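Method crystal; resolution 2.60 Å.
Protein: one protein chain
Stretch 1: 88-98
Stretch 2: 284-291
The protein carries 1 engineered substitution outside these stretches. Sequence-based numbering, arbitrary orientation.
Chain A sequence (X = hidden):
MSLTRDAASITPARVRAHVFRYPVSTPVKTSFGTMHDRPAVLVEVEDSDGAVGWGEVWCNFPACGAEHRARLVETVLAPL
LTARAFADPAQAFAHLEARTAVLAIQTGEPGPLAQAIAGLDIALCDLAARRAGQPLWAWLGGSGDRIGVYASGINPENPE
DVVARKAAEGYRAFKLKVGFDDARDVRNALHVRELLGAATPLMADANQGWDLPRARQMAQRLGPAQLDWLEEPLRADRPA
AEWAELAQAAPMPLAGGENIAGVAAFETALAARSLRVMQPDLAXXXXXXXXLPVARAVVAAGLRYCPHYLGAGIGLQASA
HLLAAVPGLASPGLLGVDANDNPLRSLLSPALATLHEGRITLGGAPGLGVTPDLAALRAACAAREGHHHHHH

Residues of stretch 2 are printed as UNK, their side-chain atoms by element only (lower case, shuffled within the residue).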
# COMPACT_ATOMS: atom_id res chain seq x y z
N ASP A 88 -20.43 16.43 -10.13
CA ASP A 88 -19.50 16.18 -11.22
C ASP A 88 -18.45 15.16 -10.80
O ASP A 88 -18.46 14.69 -9.65
CB ASP A 88 -18.81 17.49 -11.62
CG ASP A 88 -18.33 18.28 -10.43
OD1 ASP A 88 -17.81 17.67 -9.47
OD2 ASP A 88 -18.45 19.52 -10.46
N PRO A 89 -17.53 14.79 -11.71
CA PRO A 89 -16.49 13.80 -11.36
C PRO A 89 -15.60 14.25 -10.19
O PRO A 89 -15.23 13.44 -9.35
CB PRO A 89 -15.71 13.65 -12.67
CG PRO A 89 -16.76 13.87 -13.71
CD PRO A 89 -17.51 15.07 -13.16
N ALA A 90 -15.28 15.54 -10.15
CA ALA A 90 -14.44 16.06 -9.08
C ALA A 90 -15.04 15.73 -7.72
O ALA A 90 -14.34 15.33 -6.79
CB ALA A 90 -14.28 17.56 -9.22
N GLN A 91 -16.36 15.89 -7.60
CA GLN A 91 -17.03 15.60 -6.34
C GLN A 91 -16.98 14.10 -6.01
O GLN A 91 -16.80 13.73 -4.85
CB GLN A 91 -18.48 16.08 -6.42
CG GLN A 91 -19.28 15.78 -5.17
CD GLN A 91 -20.69 16.34 -5.24
OE1 GLN A 91 -20.88 17.56 -5.17
NE2 GLN A 91 -21.68 15.46 -5.38
N ALA A 92 -17.14 13.24 -7.01
CA ALA A 92 -17.09 11.80 -6.78
C ALA A 92 -15.66 11.43 -6.38
O ALA A 92 -15.44 10.50 -5.61
CB ALA A 92 -17.49 11.04 -8.05
N PHE A 93 -14.69 12.16 -6.90
CA PHE A 93 -13.31 11.90 -6.57
C PHE A 93 -13.07 12.21 -5.10
O PHE A 93 -12.54 11.38 -4.35
CB PHE A 93 -12.39 12.75 -7.43
CG PHE A 93 -10.95 12.62 -7.07
CD1 PHE A 93 -10.30 11.39 -7.16
CD2 PHE A 93 -10.23 13.73 -6.62
CE1 PHE A 93 -8.95 11.25 -6.80
CE2 PHE A 93 -8.88 13.61 -6.26
CZ PHE A 93 -8.24 12.37 -6.35
N ALA A 94 -13.47 13.40 -4.67
CA ALA A 94 -13.30 13.81 -3.29
C ALA A 94 -14.08 12.91 -2.33
O ALA A 94 -13.69 12.73 -1.18
CB ALA A 94 -13.74 15.26 -3.11
N HIS A 95 -15.17 12.33 -2.80
CA HIS A 95 -15.95 11.47 -1.94
C HIS A 95 -15.22 10.15 -1.73
O HIS A 95 -15.12 9.66 -0.61
CB HIS A 95 -17.34 11.21 -2.54
CG HIS A 95 -18.22 10.35 -1.69
ND1 HIS A 95 -18.64 9.10 -2.08
CD2 HIS A 95 -18.76 10.57 -0.46
CE1 HIS A 95 -19.40 8.58 -1.13
NE2 HIS A 95 -19.49 9.45 -0.14
N LEU A 96 -14.67 9.60 -2.82
CA LEU A 96 -13.96 8.33 -2.75
C LEU A 96 -12.70 8.38 -1.91
O LEU A 96 -12.39 7.42 -1.21
CB LEU A 96 -13.63 7.82 -4.16
CG LEU A 96 -14.84 7.37 -4.97
CD1 LEU A 96 -14.37 6.68 -6.23
CD2 LEU A 96 -15.71 6.43 -4.14
N GLU A 97 -11.98 9.50 -1.99
CA GLU A 97 -10.77 9.63 -1.18
C GLU A 97 -11.15 9.66 0.30
O GLU A 97 -10.65 8.87 1.10
CB GLU A 97 -9.99 10.91 -1.53
CG GLU A 97 -9.25 10.85 -2.85
CD GLU A 97 -8.12 11.88 -2.95
OE1 GLU A 97 -8.40 13.10 -2.82
OE2 GLU A 97 -6.95 11.47 -3.15
N ALA A 98 -12.07 10.56 0.64
CA ALA A 98 -12.53 10.72 2.02
C ALA A 98 -13.11 9.44 2.62
O ALA A 98 -12.84 9.12 3.78
CB ALA A 98 -13.56 11.84 2.10
N UNK A 284 -2.33 6.78 -12.03
CA UNK A 284 -1.80 6.33 -10.75
C UNK A 284 -2.47 7.11 -9.63
O UNK A 284 -2.84 6.54 -8.60
n UNK A 284 4.17 4.86 -9.44
c UNK A 284 -0.29 6.54 -10.71
c UNK A 284 0.50 5.29 -10.36
c UNK A 284 2.00 5.54 -10.42
c UNK A 284 2.76 4.48 -9.66
N UNK A 285 -2.64 8.42 -9.84
CA UNK A 285 -3.28 9.26 -8.83
C UNK A 285 -4.12 10.44 -9.36
O UNK A 285 -3.81 11.07 -10.38
c UNK A 285 -3.62 10.43 -5.75
c UNK A 285 -3.90 12.64 -5.97
c UNK A 285 -3.81 14.88 -6.76
c UNK A 285 -2.62 13.13 -7.98
c UNK A 285 -3.08 12.19 -7.03
c UNK A 285 -2.99 14.46 -7.83
c UNK A 285 -2.26 9.83 -7.84
c UNK A 285 -4.28 13.99 -5.82
c UNK A 285 -2.91 10.77 -6.87
n UNK A 285 -4.22 11.55 -5.20
N UNK A 286 -5.20 10.73 -8.63
CA UNK A 286 -6.08 11.84 -8.94
C UNK A 286 -6.91 11.83 -10.21
O UNK A 286 -8.01 12.39 -10.23
N UNK A 287 -6.40 11.21 -11.27
CA UNK A 287 -7.14 11.19 -12.51
C UNK A 287 -7.16 12.62 -13.01
O UNK A 287 -6.24 13.39 -12.71
N UNK A 288 -8.19 12.99 -13.76
CA UNK A 288 -8.28 14.35 -14.28
C UNK A 288 -8.62 15.32 -13.15
O UNK A 288 -7.98 16.36 -12.99
c UNK A 288 -7.92 14.16 -17.41
c UNK A 288 -7.59 13.53 -18.61
c UNK A 288 -9.70 12.58 -17.04
c UNK A 288 -8.98 13.70 -16.62
c UNK A 288 -9.38 11.94 -18.23
c UNK A 288 -8.32 12.41 -19.02
c UNK A 288 -9.35 14.42 -15.36
N UNK A 289 -9.62 14.97 -12.36
CA UNK A 289 -10.03 15.81 -11.26
C UNK A 289 -8.82 16.26 -10.43
O UNK A 289 -8.73 17.42 -10.03
c UNK A 289 -11.02 15.05 -10.37
o UNK A 289 -12.07 14.55 -11.16
N UNK A 290 -7.89 15.34 -10.19
CA UNK A 290 -6.72 15.68 -9.41
C UNK A 290 -5.55 16.26 -10.19
O UNK A 290 -4.96 17.26 -9.77
N UNK A 291 -5.23 15.67 -11.33
CA UNK A 291 -4.08 16.12 -12.10
C UNK A 291 -4.20 17.39 -12.94
O UNK A 291 -3.19 18.05 -13.18
s UNK A 291 -2.99 13.52 -12.06
c UNK A 291 -3.58 14.98 -12.99

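Position 284 carries four carbons in a row ending in a nitrogen, an unbranched amine chain that stays out of reach of stretch 1 and finds its hydrogen bond elsewhere in the structure. This is Lys284.

Position 285 has one carbon followed by fused five- and six-membered rings holding eight carbons and one nitrogen, which only an indole fits. The CA-to-CB bond points sideways, yet the end of the side chain comes nearer to stretch 1, and the ring nitrogen lies 3.4 Å from Glu97 OE2. The residue is Trp285. Its NE1 donates to Glu97 OE2 in a weak hydrogen bond, with the carboxylate oxygen at the edge of the indole, where the N-H points. Trp285 CZ2 also lies 4.3 Å from Phe93 CZ, an apolar contact beside the polar one.

Position 286 has no side-chain atoms, so it is Gly286. Its CA sits 3.4 Å from Phe93 CZ, and its carbonyl oxygen lies over one face of the Phe93 ring. The phi of 67° favours glycine, and an ideal CB would come within 2.8 Å of Trp285 CE3, so the clash lies within its own stretch.

Position 287 is bare as well and makes no contact with stretch 1: Gly287, again with a positive phi of 67°.

Position 288 shows one carbon and then a ring of six carbons. This is Phe288, buried but out of reach of stretch 1.

Position 289 has one carbon and one oxygen, and its CA-to-CB bond points toward stretch 1. The oxygen lies 3.5 Å from Ala90 CA, and CB is 4.0 Å from Phe93 CB. It is Ser289; OG is hydrogen-bonded elsewhere in the structure, so here the small side chain serves as packing.

Position 290 lacks a side chain: Gly290. Its CA is 4.3 Å from Phe93 CE2, while an ideal CB would clash with Gly286 CA at 2.6 Å.

Position 291 has one carbon and one sulfur, hence Cys291, which does not touch stretch 1.

Two helices cross at 88°, their axes 8.8 Å apart at closest approach, and the loop before the second adds Trp285 and Gly286 to the contact. Small residues let the backbones draw close, Ala90 CA lying 4.9 Å from Ser289 CA. One turn on, Phe93 reaches across to Gly286 and Gly290, and after another turn Glu97 meets Trp285. The design rule is compact: a large ring against bare backbone, small residues at the close approach, and one weak polar link, from the indole N-H to Glu97.

Stretch 2 (284-291) KWGGFSGC
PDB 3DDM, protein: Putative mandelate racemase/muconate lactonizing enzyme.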